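Local coordinates for protein enolase (alpha proteobacterium BAL199, PDB 3UGV) that binds magnesium and probably catalyses metal-assisted proton abstraction next to a substrate carboxylate, as in mandelate racemase-like enolase superfamily members, at residues Gly68-Ala73 and Leu139-Asn144; Leu102-Ile107 and Met133-Ala138; Tyr161-Leu166 and Glu347-Ala352; Gly165-Ser170 and Lys194-Arg199. One frame throughout, in Å; residues are numbered along the deposited sequence.

Contact 1: Gly68-Ala73 and Leu139-Asn144; sequences GVPGRA and LARAAN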
loop_
_atom_site.group_PDB
_atom_site.type_symbol
_atom_site.label_atom_id
_atom_site.label_comp_id
_atom_site.label_asym_id
_atom_site.label_seq_id
_atom_site.Cartn_x
_atom_site.Cartn_y
_atom_site.Cartn_z
ATOM N N GLY F 68 -33.423 22.777 39.114
ATOM C CA GLY F 68 -33.417 21.843 40.229
ATOM C C GLY F 68 -33.180 20.378 39.895
ATOM O O GLY F 68 -33.350 19.510 40.752
ATOM N N VAL F 69 -32.791 20.097 38.653
ATOM C CA VAL F 69 -32.467 18.736 38.233
ATOM C C VAL F 69 -31.002 18.415 38.518
ATOM O O VAL F 69 -30.109 19.129 38.081
ATOM C CB VAL F 69 -32.743 18.541 36.741
ATOM C CG1 VAL F 69 -32.532 17.090 36.347
ATOM C CG2 VAL F 69 -34.164 18.994 36.407
ATOM N N PRO F 70 -30.748 17.340 39.268
ATOM C CA PRO F 70 -29.368 16.992 39.619
ATOM C C PRO F 70 -28.682 16.171 38.524
ATOM O O PRO F 70 -29.339 15.660 37.620
ATOM C CB PRO F 70 -29.551 16.114 40.854
ATOM C CG PRO F 70 -30.838 15.373 40.558
ATOM C CD PRO F 70 -31.718 16.364 39.803
ATOM N N GLY F 71 -27.363 16.051 38.622
ATOM C CA GLY F 71 -26.596 15.178 37.757
ATOM C C GLY F 71 -25.448 14.581 38.550
ATOM O O GLY F 71 -24.694 15.298 39.206
ATOM N N ARG F 72 -25.316 13.263 38.501
ATOM C CA ARG F 72 -24.314 12.584 39.303
ATOM C C ARG F 72 -23.514 11.566 38.500
ATOM O O ARG F 72 -24.074 10.687 37.866
ATOM C CB ARG F 72 -24.975 11.899 40.506
ATOM C CG ARG F 72 -25.450 12.862 41.586
ATOM C CD ARG F 72 -25.925 12.142 42.853
ATOM N NE ARG F 72 -27.282 11.627 42.712
ATOM C CZ ARG F 72 -28.368 12.386 42.772
ATOM N NH1 ARG F 72 -28.252 13.695 42.968
ATOM N NH2 ARG F 72 -29.569 11.842 42.629
ATOM N N ALA F 73 -22.195 11.696 38.540
ATOM C CA ALA F 73 -21.311 10.674 37.996
ATOM C C ALA F 73 -19.990 10.714 38.758
ATOM O O ALA F 73 -19.789 11.550 39.650
ATOM C CB ALA F 73 -21.080 10.903 36.521
ATOM N N LEU F 139 -29.360 15.390 32.030
ATOM C CA LEU F 139 -30.288 15.458 30.906
ATOM C C LEU F 139 -31.265 14.293 30.937
ATOM O O LEU F 139 -32.446 14.460 30.683
ATOM C CB LEU F 139 -29.521 15.482 29.576
ATOM C CG LEU F 139 -30.320 15.628 28.284
ATOM C CD1 LEU F 139 -30.973 17.008 28.169
ATOM C CD2 LEU F 139 -29.402 15.383 27.099
ATOM N N ALA F 140 -30.766 13.105 31.247
ATOM C CA ALA F 140 -31.617 11.927 31.372
ATOM C C ALA F 140 -32.671 12.108 32.467
ATOM O O ALA F 140 -33.846 11.821 32.260
ATOM C CB ALA F 140 -30.770 10.713 31.659
ATOM N N ARG F 141 -32.242 12.581 33.636
ATOM C CA ARG F 141 -33.164 12.830 34.742
ATOM C C ARG F 141 -34.212 13.867 34.340
ATOM O O ARG F 141 -35.402 13.703 34.612
ATOM C CB ARG F 141 -32.408 13.280 36.003
ATOM C CG ARG F 141 -31.507 12.200 36.591
ATOM C CD ARG F 141 -30.714 12.679 37.813
ATOM N NE ARG F 141 -29.902 11.596 38.372
ATOM C CZ ARG F 141 -30.362 10.676 39.219
ATOM N NH1 ARG F 141 -31.630 10.708 39.607
ATOM N NH2 ARG F 141 -29.559 9.721 39.676
ATOM N N ALA F 142 -33.764 14.923 33.678
ATOM C CA ALA F 142 -34.666 15.942 33.168
ATOM C C ALA F 142 -35.718 15.374 32.207
ATOM O O ALA F 142 -36.788 15.946 32.058
ATOM C CB ALA F 142 -33.871 17.075 32.502
ATOM N N ALA F 143 -35.421 14.260 31.544
ATOM C CA ALA F 143 -36.402 13.631 30.658
ATOM C C ALA F 143 -37.119 12.489 31.369
ATOM O O ALA F 143 -37.899 11.756 30.759
ATOM C CB ALA F 143 -35.728 13.120 29.387
ATOM N N ASN F 144 -36.840 12.339 32.662
ATOM C CA ASN F 144 -37.351 11.213 33.450
ATOM C C ASN F 144 -37.140 9.853 32.759
ATOM O O ASN F 144 -38.037 9.002 32.739
ATOM C CB ASN F 144 -38.826 11.432 33.814
ATOM C CG ASN F 144 -39.324 10.447 34.856
ATOM O OD1 ASN F 144 -40.346 9.784 34.662
ATOM N ND2 ASN F 144 -38.599 10.339 35.966
HETATM O O HOH W 1 -26.773 9.360 38.772
#
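V69, P70 and R72 meet R141 and A142 in a surface contact of the N-terminal domain. One side leads into and along strand 71-75. The other is the last turn of helix 123-142. R141 has the largest share of the contact. Its chain is extended from CG to NE and runs across the P70 ring at about a right angle. R141 CD lies 3.3 Å from P70 O and 3.8 Å from P70 CG. Beyond it, R72 NH2 sits over one face of the R141 guanidinium, 3.6 Å from R141 NH2, with the two planes 48° apart. These like charges have other partners: R141 NE forms a salt bridge with D137, and R72 NE donates to L377 O. A water in the plane of the R141 guanidinium accepts from R141 NH2 at 3.0 Å and donates to R72 O. V69 supplies the apolar part. With CG1 anti to the backbone N (chi1 -175°), that methyl reaches R141 CB at 3.8 Å and A142 CB at 4.1 Å. A leucine in place of R141 would probably leave the D137 carboxylate without its salt-bridge mate and the water without this donor. The helix ends here in a Schellman motif, with N144 at positive phi. A143 packs on M145 of the second subunit. G71 and A73 pair with strand 52-65, so the helix end lies beside the edge strand of the three-stranded sheet.

Contact 2: Leu102-Ile107 and Met133-Ala138; sequences LAPAEI and MAVWDA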
loop_
_atom_site.group_PDB
_atom_site.type_symbol
_atom_site.label_atom_id
_atom_site.label_comp_id
_atom_site.label_asym_id
_atom_site.label_seq_id
_atom_site.Cartn_x
_atom_site.Cartn_y
_atom_site.Cartn_z
ATOM N N LEU F 102 -27.648 23.337 29.677
ATOM C CA LEU F 102 -27.143 22.037 30.079
ATOM C C LEU F 102 -27.294 21.098 28.885
ATOM O O LEU F 102 -28.210 20.276 28.842
ATOM C CB LEU F 102 -27.935 21.518 31.279
ATOM C CG LEU F 102 -27.342 20.461 32.213
ATOM C CD1 LEU F 102 -27.458 19.086 31.612
ATOM C CD2 LEU F 102 -25.902 20.796 32.583
ATOM N N ALA F 103 -26.394 21.245 27.912
ATOM C CA ALA F 103 -26.435 20.479 26.670
ATOM C C ALA F 103 -25.106 19.768 26.439
ATOM O O ALA F 103 -24.116 20.412 26.098
ATOM C CB ALA F 103 -26.746 21.396 25.503
ATOM N N PRO F 104 -25.090 18.430 26.615
ATOM C CA PRO F 104 -23.867 17.617 26.612
ATOM C C PRO F 104 -22.960 17.950 25.445
ATOM O O PRO F 104 -21.795 18.279 25.643
ATOM C CB PRO F 104 -24.399 16.190 26.459
ATOM C CG PRO F 104 -25.711 16.222 27.107
ATOM C CD PRO F 104 -26.289 17.604 26.845
ATOM N N ALA F 105 -23.505 17.876 24.240
ATOM C CA ALA F 105 -22.714 18.045 23.034
ATOM C C ALA F 105 -22.086 19.432 22.910
ATOM O O ALA F 105 -20.934 19.559 22.496
ATOM C CB ALA F 105 -23.548 17.723 21.819
ATOM N N GLU F 106 -22.834 20.469 23.268
ATOM C CA GLU F 106 -22.289 21.817 23.208
ATOM C C GLU F 106 -21.194 21.970 24.250
ATOM O O GLU F 106 -20.170 22.601 24.009
ATOM C CB GLU F 106 -23.390 22.864 23.398
ATOM C CG GLU F 106 -24.454 22.791 22.304
ATOM C CD GLU F 106 -25.436 23.952 22.316
ATOM O OE1 GLU F 106 -25.323 24.844 23.191
ATOM O OE2 GLU F 106 -26.327 23.965 21.436
ATOM N N ILE F 107 -21.415 21.357 25.404
ATOM C CA ILE F 107 -20.482 21.449 26.511
ATOM C C ILE F 107 -19.192 20.668 26.250
ATOM O O ILE F 107 -18.108 21.123 26.598
ATOM C CB ILE F 107 -21.135 20.956 27.801
ATOM C CG1 ILE F 107 -22.233 21.929 28.235
ATOM C CG2 ILE F 107 -20.099 20.775 28.883
ATOM C CD1 ILE F 107 -22.893 21.576 29.566
ATOM N N MET F 133 -20.194 12.939 31.561
ATOM C CA MET F 133 -21.010 11.897 32.178
ATOM C C MET F 133 -22.068 12.467 33.117
ATOM O O MET F 133 -23.232 12.079 33.050
ATOM C CB MET F 133 -20.141 10.882 32.912
ATOM C CG MET F 133 -19.346 10.015 31.971
ATOM S SD MET F 133 -18.321 8.854 32.870
ATOM C CE MET F 133 -17.001 9.921 33.431
ATOM N N ALA F 134 -21.660 13.381 33.991
ATOM C CA ALA F 134 -22.597 14.051 34.890
ATOM C C ALA F 134 -23.707 14.765 34.120
ATOM O O ALA F 134 -24.885 14.657 34.459
ATOM C CB ALA F 134 -21.863 15.043 35.783
ATOM N N VAL F 135 -23.324 15.497 33.085
ATOM C CA VAL F 135 -24.286 16.288 32.331
ATOM C C VAL F 135 -25.296 15.401 31.599
ATOM O O VAL F 135 -26.476 15.733 31.492
ATOM C CB VAL F 135 -23.570 17.245 31.358
ATOM C CG1 VAL F 135 -24.524 17.766 30.307
ATOM C CG2 VAL F 135 -22.967 18.387 32.135
ATOM N N TRP F 136 -24.841 14.262 31.103
ATOM C CA TRP F 136 -25.750 13.362 30.421
ATOM C C TRP F 136 -26.699 12.750 31.439
ATOM O O TRP F 136 -27.857 12.483 31.126
ATOM C CB TRP F 136 -24.992 12.250 29.702
ATOM C CG TRP F 136 -24.590 12.561 28.295
ATOM C CD1 TRP F 136 -23.335 12.867 27.854
ATOM C CD2 TRP F 136 -25.435 12.571 27.136
ATOM N NE1 TRP F 136 -23.347 13.078 26.502
ATOM C CE2 TRP F 136 -24.621 12.896 26.031
ATOM C CE3 TRP F 136 -26.798 12.340 26.925
ATOM C CZ2 TRP F 136 -25.124 12.994 24.732
ATOM C CZ3 TRP F 136 -27.300 12.440 25.627
ATOM C CH2 TRP F 136 -26.464 12.761 24.551
ATOM N N ASP F 137 -26.200 12.504 32.649
ATOM C CA ASP F 137 -27.054 11.965 33.697
ATOM C C ASP F 137 -28.130 12.980 34.025
ATOM O O ASP F 137 -29.295 12.622 34.179
ATOM C CB ASP F 137 -26.268 11.601 34.962
ATOM C CG ASP F 137 -27.178 11.148 36.100
ATOM O OD1 ASP F 137 -27.812 10.073 35.978
ATOM O OD2 ASP F 137 -27.262 11.871 37.115
ATOM N N ALA F 138 -27.739 14.246 34.131
ATOM C CA ALA F 138 -28.710 15.315 34.392
ATOM C C ALA F 138 -29.783 15.418 33.293
ATOM O O ALA F 138 -30.969 15.505 33.587
ATOM C CB ALA F 138 -28.001 16.659 34.606
#
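L102, P104 and I107 pack on V135, W136 and A138, and the buried contact between the segments is wholly apolar. Aliphatic contacts form the first group. V135 points at the start of helix 104-114, and each of its methyls has its own partners. CG1 is anti to the backbone N (chi1 163°), which places it between L102 and P104. It lies 3.5 Å from L102 CD1, a tight fit, and 3.7 Å from P104 CG. V135 CG2 meets L102 CD2 at 3.8 Å and, tip to tip, I107 CD1 at 4.1 Å. The L102 and V135 side chains run alongside each other, pointing opposite ways, and L102 CD1 goes on to A138 CB at 3.9 Å.

The second group is a CH-pi contact. P104 CB lies over one face of the W136 indole, 3.5 Å from the centroid of the five-membered ring and 22° off its normal. P104 CG follows over the bond joining the two rings, 3.7 Å from W136 CD2. The proline thus sets its CB-CG edge on the indole face, in the first turn of its helix, just after A103 at the N-cap.

Polar links lead outward. W136 NE1 donates to S308 OG on helix 306-320, while E106 OE2 bonds T154 OG1 of the second subunit. A134, on helix 123-142, packs on I61 and I63 of strand 52-65. Helices laid against a three-stranded antiparallel sheet are characteristic of the N-terminal capping domain of the mandelate racemase and muconate lactonizing enzyme family.

Contact 3: Tyr161-Leu166 and Glu347-Ala352; sequences YNSNGL and EWQSWA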
loop_
_atom_site.group_PDB
_atom_site.type_symbol
_atom_site.label_atom_id
_atom_site.label_comp_id
_atom_site.label_asym_id
_atom_site.label_seq_id
_atom_site.Cartn_x
_atom_site.Cartn_y
_atom_site.Cartn_z
ATOM N N TYR F 161 -17.761 -9.604 32.650
ATOM C CA TYR F 161 -16.720 -10.475 33.165
ATOM C C TYR F 161 -16.139 -9.795 34.382
ATOM O O TYR F 161 -16.189 -8.566 34.508
ATOM C CB TYR F 161 -15.639 -10.740 32.105
ATOM C CG TYR F 161 -14.790 -9.527 31.709
ATOM C CD1 TYR F 161 -13.582 -9.274 32.332
ATOM C CD2 TYR F 161 -15.191 -8.663 30.692
ATOM C CE1 TYR F 161 -12.807 -8.190 31.968
ATOM C CE2 TYR F 161 -14.422 -7.589 30.318
ATOM C CZ TYR F 161 -13.228 -7.360 30.964
ATOM O OH TYR F 161 -12.453 -6.300 30.621
ATOM N N ASN F 162 -15.586 -10.592 35.280
ATOM C CA ASN F 162 -15.188 -10.087 36.580
ATOM C C ASN F 162 -13.712 -9.679 36.605
ATOM O O ASN F 162 -12.823 -10.537 36.566
ATOM C CB ASN F 162 -15.485 -11.163 37.647
ATOM C CG ASN F 162 -15.356 -10.641 39.071
ATOM O OD1 ASN F 162 -14.667 -9.649 39.337
ATOM N ND2 ASN F 162 -16.015 -11.321 39.999
ATOM N N SER F 163 -13.438 -8.379 36.685
ATOM C CA SER F 163 -12.051 -7.946 36.820
ATOM C C SER F 163 -11.626 -7.546 38.235
ATOM O O SER F 163 -10.622 -6.854 38.406
ATOM C CB SER F 163 -11.675 -6.864 35.787
ATOM O OG SER F 163 -12.360 -5.654 36.007
ATOM N N ASN F 164 -12.359 -8.004 39.247
ATOM C CA ASN F 164 -12.024 -7.638 40.626
ATOM C C ASN F 164 -10.606 -8.004 41.084
ATOM O O ASN F 164 -10.053 -7.335 41.956
ATOM C CB ASN F 164 -13.014 -8.241 41.609
ATOM C CG ASN F 164 -14.137 -7.293 41.977
ATOM O OD1 ASN F 164 -14.064 -6.079 41.747
ATOM N ND2 ASN F 164 -15.185 -7.848 42.576
ATOM N N GLY F 165 -10.025 -9.064 40.524
ATOM C CA GLY F 165 -8.746 -9.551 41.027
ATOM C C GLY F 165 -7.917 -10.423 40.096
ATOM O O GLY F 165 -7.681 -10.071 38.948
ATOM N N LEU F 166 -7.468 -11.569 40.600
ATOM C CA LEU F 166 -6.522 -12.416 39.874
ATOM C C LEU F 166 -5.266 -11.621 39.505
ATOM O O LEU F 166 -4.796 -11.651 38.353
ATOM C CB LEU F 166 -7.170 -13.042 38.635
ATOM C CG LEU F 166 -8.505 -13.751 38.907
ATOM C CD1 LEU F 166 -9.007 -14.484 37.670
ATOM C CD2 LEU F 166 -8.354 -14.723 40.073
ATOM N N GLU F 347 -16.749 -4.817 31.357
ATOM C CA GLU F 347 -15.817 -5.093 32.439
ATOM C C GLU F 347 -16.467 -4.741 33.763
ATOM O O GLU F 347 -16.898 -3.607 33.953
ATOM C CB GLU F 347 -14.526 -4.292 32.287
ATOM C CG GLU F 347 -13.499 -4.628 33.360
ATOM C CD GLU F 347 -12.252 -3.769 33.269
ATOM O OE1 GLU F 347 -11.137 -4.326 33.112
ATOM O OE2 GLU F 347 -12.391 -2.532 33.353
ATOM N N TRP F 348 -16.528 -5.700 34.686
ATOM C CA TRP F 348 -17.151 -5.439 35.976
ATOM C C TRP F 348 -16.160 -5.519 37.119
ATOM O O TRP F 348 -15.328 -6.423 37.173
ATOM C CB TRP F 348 -18.337 -6.379 36.227
ATOM C CG TRP F 348 -19.050 -6.158 37.555
ATOM C CD1 TRP F 348 -20.121 -5.333 37.786
ATOM C CD2 TRP F 348 -18.741 -6.770 38.823
ATOM N NE1 TRP F 348 -20.495 -5.399 39.111
ATOM C CE2 TRP F 348 -19.667 -6.271 39.768
ATOM C CE3 TRP F 348 -17.778 -7.690 39.250
ATOM C CZ2 TRP F 348 -19.651 -6.658 41.111
ATOM C CZ3 TRP F 348 -17.770 -8.080 40.589
ATOM C CH2 TRP F 348 -18.695 -7.558 41.500
ATOM N N GLN F 349 -16.265 -4.559 38.033
ATOM C CA GLN F 349 -15.514 -4.577 39.285
ATOM C C GLN F 349 -16.353 -3.842 40.322
ATOM O O GLN F 349 -17.231 -3.062 39.962
ATOM C CB GLN F 349 -14.139 -3.922 39.118
ATOM C CG GLN F 349 -14.180 -2.406 38.992
ATOM C CD GLN F 349 -14.641 -1.926 37.628
ATOM O OE1 GLN F 349 -14.390 -2.569 36.598
ATOM N NE2 GLN F 349 -15.321 -0.787 37.612
ATOM N N SER F 350 -16.114 -4.100 41.601
ATOM C CA SER F 350 -16.899 -3.447 42.654
ATOM C C SER F 350 -16.076 -2.449 43.482
ATOM O O SER F 350 -16.417 -2.123 44.619
ATOM C CB SER F 350 -17.582 -4.486 43.554
ATOM O OG SER F 350 -16.649 -5.417 44.061
ATOM N N TRP F 351 -14.997 -1.962 42.887
ATOM C CA TRP F 351 -14.100 -1.028 43.545
ATOM C C TRP F 351 -14.802 0.247 43.987
ATOM O O TRP F 351 -14.437 0.829 45.010
ATOM C CB TRP F 351 -12.925 -0.708 42.623
ATOM C CG TRP F 351 -12.158 -1.943 42.219
ATOM C CD1 TRP F 351 -12.296 -3.204 42.736
ATOM C CD2 TRP F 351 -11.159 -2.035 41.203
ATOM N NE1 TRP F 351 -11.434 -4.069 42.112
ATOM C CE2 TRP F 351 -10.724 -3.378 41.166
ATOM C CE3 TRP F 351 -10.580 -1.113 40.326
ATOM C CZ2 TRP F 351 -9.741 -3.818 40.287
ATOM C CZ3 TRP F 351 -9.604 -1.556 39.451
ATOM C CH2 TRP F 351 -9.195 -2.894 39.437
ATOM N N ALA F 352 -15.820 0.665 43.235
ATOM C CA ALA F 352 -16.563 1.890 43.556
ATOM C C ALA F 352 -17.908 1.672 44.275
ATOM O O ALA F 352 -18.579 2.638 44.631
ATOM C CB ALA F 352 -16.752 2.761 42.310
#
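N164 holds S350 with both ends of its amide. N164 OD1 accepts from S350 N at 2.9 Å, in the carbonyl plane on a lone pair, with an N-H...O angle of 162°. N164 ND2 donates to S350 OG at 3.2 Å and also bonds E184. An alanine here would probably leave S350 N without this acceptor and the turn after W348 freer to shift. Backbone bonds come next. W348 N donates to Y161 O at 2.9 Å and S163 N to W348 O at 2.8 Å. S163 OG adds a longer bond to W348 O from above the carbonyl plane. N162 OD1 accepts from N164 N at 2.8 Å in an Asx turn, just where the chain bends toward S350. The same OD1 lies at the edge of the W348 ring, with amide and indole planes 85° apart.

Packing surrounds these bonds. Y161 CG sits between its backbone N and carbonyl carbon. In this position (chi1 67°) the ring lies back along the neighbouring strand, one face over E347 CA, 4.0 Å from its centroid. S163 OG touches E347 CG. E347 OE1 forms a salt bridge with K194, E347 OE2 accepts from L328 N, and the side chain is about 5 Å from a bound magnesium. Here strand 346-348 runs parallel to strand 157-162, consistent with last and first strands closing the modified TIM barrel of the enolase superfamily beside its metal site.

Contact 4: Gly165-Ser170 and Lys194-Arg199; sequences GLWLKS and KLRMGR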
loop_
_atom_site.group_PDB
_atom_site.type_symbol
_atom_site.label_atom_id
_atom_site.label_comp_id
_atom_site.label_asym_id
_atom_site.label_seq_id
_atom_site.Cartn_x
_atom_site.Cartn_y
_atom_site.Cartn_z
ATOM N N GLY F 165 -10.025 -9.064 40.524
ATOM C CA GLY F 165 -8.746 -9.551 41.027
ATOM C C GLY F 165 -7.917 -10.423 40.096
ATOM O O GLY F 165 -7.681 -10.071 38.948
ATOM N N LEU F 166 -7.468 -11.569 40.600
ATOM C CA LEU F 166 -6.522 -12.416 39.874
ATOM C C LEU F 166 -5.266 -11.621 39.505
ATOM O O LEU F 166 -4.796 -11.651 38.353
ATOM C CB LEU F 166 -7.170 -13.042 38.635
ATOM C CG LEU F 166 -8.505 -13.751 38.907
ATOM C CD1 LEU F 166 -9.007 -14.484 37.670
ATOM C CD2 LEU F 166 -8.354 -14.723 40.073
ATOM N N TRP F 167 -4.733 -10.911 40.500
ATOM C CA TRP F 167 -3.494 -10.149 40.343
ATOM C C TRP F 167 -2.308 -11.103 40.422
ATOM O O TRP F 167 -2.502 -12.314 40.389
ATOM C CB TRP F 167 -3.403 -9.026 41.382
ATOM C CG TRP F 167 -4.364 -7.922 41.083
ATOM C CD1 TRP F 167 -5.531 -7.640 41.735
ATOM C CD2 TRP F 167 -4.260 -6.978 40.016
ATOM N NE1 TRP F 167 -6.153 -6.568 41.141
ATOM C CE2 TRP F 167 -5.389 -6.145 40.085
ATOM C CE3 TRP F 167 -3.312 -6.752 39.013
ATOM C CZ2 TRP F 167 -5.592 -5.095 39.195
ATOM C CZ3 TRP F 167 -3.518 -5.723 38.129
ATOM C CH2 TRP F 167 -4.651 -4.906 38.223
ATOM N N LEU F 168 -1.089 -10.571 40.512
ATOM C CA LEU F 168 0.115 -11.397 40.321
ATOM C C LEU F 168 0.567 -12.178 41.554
ATOM O O LEU F 168 1.744 -12.162 41.907
ATOM C CB LEU F 168 1.273 -10.572 39.732
ATOM C CG LEU F 168 0.957 -9.928 38.364
ATOM C CD1 LEU F 168 2.210 -9.423 37.627
ATOM C CD2 LEU F 168 0.183 -10.895 37.473
ATOM N N LYS F 169 -0.376 -12.871 42.190
ATOM C CA LYS F 169 -0.084 -13.751 43.319
ATOM C C LYS F 169 0.262 -15.154 42.825
ATOM O O LYS F 169 0.431 -15.372 41.625
ATOM C CB LYS F 169 -1.276 -13.788 44.274
ATOM C CG LYS F 169 -1.647 -12.399 44.813
ATOM C CD LYS F 169 -2.799 -12.463 45.798
ATOM C CE LYS F 169 -4.062 -12.991 45.131
ATOM N NZ LYS F 169 -5.182 -13.157 46.108
ATOM N N SER F 170 0.380 -16.105 43.741
ATOM C CA SER F 170 0.780 -17.464 43.373
ATOM C C SER F 170 -0.363 -18.179 42.664
ATOM O O SER F 170 -1.535 -17.835 42.867
ATOM C CB SER F 170 1.147 -18.260 44.624
ATOM O OG SER F 170 -0.021 -18.536 45.389
ATOM N N LYS F 194 -11.143 -11.660 34.311
ATOM C CA LYS F 194 -9.871 -11.093 33.874
ATOM C C LYS F 194 -8.713 -11.661 34.684
ATOM O O LYS F 194 -8.706 -11.600 35.910
ATOM C CB LYS F 194 -9.851 -9.566 33.956
ATOM C CG LYS F 194 -8.479 -8.996 33.564
ATOM C CD LYS F 194 -8.577 -7.570 33.118
ATOM C CE LYS F 194 -9.107 -7.489 31.708
ATOM N NZ LYS F 194 -9.476 -6.086 31.399
ATOM N N LEU F 195 -7.718 -12.186 33.983
ATOM C CA LEU F 195 -6.546 -12.763 34.615
ATOM C C LEU F 195 -5.314 -11.898 34.298
ATOM O O LEU F 195 -4.996 -11.665 33.132
ATOM C CB LEU F 195 -6.354 -14.199 34.109
ATOM C CG LEU F 195 -5.123 -14.952 34.588
ATOM C CD1 LEU F 195 -5.234 -15.156 36.076
ATOM C CD2 LEU F 195 -4.975 -16.273 33.867
ATOM N N ARG F 196 -4.625 -11.406 35.326
ATOM C CA ARG F 196 -3.439 -10.591 35.075
ATOM C C ARG F 196 -2.198 -11.463 34.899
ATOM O O ARG F 196 -2.016 -12.467 35.594
ATOM C CB ARG F 196 -3.216 -9.558 36.179
ATOM C CG ARG F 196 -4.053 -8.287 36.039
ATOM C CD ARG F 196 -5.494 -8.431 36.546
ATOM N NE ARG F 196 -6.273 -7.216 36.282
ATOM C CZ ARG F 196 -7.444 -6.925 36.849
ATOM N NH1 ARG F 196 -7.979 -7.768 37.723
ATOM N NH2 ARG F 196 -8.083 -5.789 36.548
ATOM N N MET F 197 -1.355 -11.079 33.950
ATOM C CA MET F 197 -0.105 -11.787 33.697
ATOM C C MET F 197 1.075 -10.812 33.688
ATOM O O MET F 197 0.898 -9.589 33.638
ATOM C CB MET F 197 -0.164 -12.544 32.369
ATOM C CG MET F 197 -1.085 -13.786 32.382
ATOM S SD MET F 197 -0.674 -14.939 31.034
ATOM C CE MET F 197 -1.807 -16.288 31.345
ATOM N N GLY F 198 2.278 -11.360 33.739
ATOM C CA GLY F 198 3.476 -10.548 33.756
ATOM C C GLY F 198 4.411 -10.877 34.908
ATOM O O GLY F 198 5.162 -10.019 35.361
ATOM N N ARG F 199 4.365 -12.115 35.394
ATOM C CA ARG F 199 5.308 -12.539 36.416
ATOM C C ARG F 199 6.731 -12.525 35.859
ATOM O O ARG F 199 6.924 -12.456 34.651
ATOM C CB ARG F 199 4.933 -13.923 36.931
ATOM C CG ARG F 199 3.728 -13.875 37.849
ATOM C CD ARG F 199 3.053 -15.222 37.964
ATOM N NE ARG F 199 1.806 -15.132 38.722
ATOM C CZ ARG F 199 0.618 -14.842 38.195
ATOM N NH1 ARG F 199 0.498 -14.603 36.894
ATOM N NH2 ARG F 199 -0.456 -14.786 38.970
HETATM O O HOH W 2 -10.512 -10.554 37.920
HETATM O O HOH W 3 -2.726 -13.680 38.001
#
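The loop G165-K169, between strand 157-162 and helix 171-183, folds over the end of strand 192-196 at the mouth of the enolase-type barrel. K194-L195-R196 probably corresponds to the Lys-X-Lys/Arg motif of relatives. The end of the K194 side chain leads away from the loop and forms a salt bridge with E251, and the side chain is about 4 Å from a bound magnesium.

R196 turns toward the loop. Its guanidinium lies flat on the six-membered ring of W167, centres 3.9 Å apart and planes at 12°, a cation-pi stack. A bend at chi2 (81°) folds the chain so that CD also rides over this ring. K194 CD covers the opposite face of the guanidinium. In the guanidinium plane, R196 NH1 donates to a lone pair of G165 O at 2.6 Å, and it also bonds S163 O. The backbone adds R196 N to L166 O at 3.0 Å. Next to this bond, L166 CB packs on L195 CD1 at 3.8 Å.

R199 ties down the far end of the loop. L168 CD2 lies over one face of its guanidinium, and D205 pairs with NH1. R199 NE, at 3.2 Å, and R199 NH2, at 2.9 Å, both grip K169 O side-on, reaching it from opposite faces of its carbonyl plane.

From the N terminus, contact 1 closes the first loop, from 68-73 to the end of helix 123-142. Contact 2 lies within that loop and joins the start of helix 104-114 to the same long helix. The two touch: D137 OD2 accepts from R72 N. Both stay in the N-terminal domain and reach the second subunit. The chain then enters the barrel. Contacts 3 and 4 start from one stretch and share G165 and L166. Contact 4 closes a short loop to strand 192-196, while contact 3 spans some 180 residues to strand 346-348. S163 O to R196 NH1 and E347 to K194 join them.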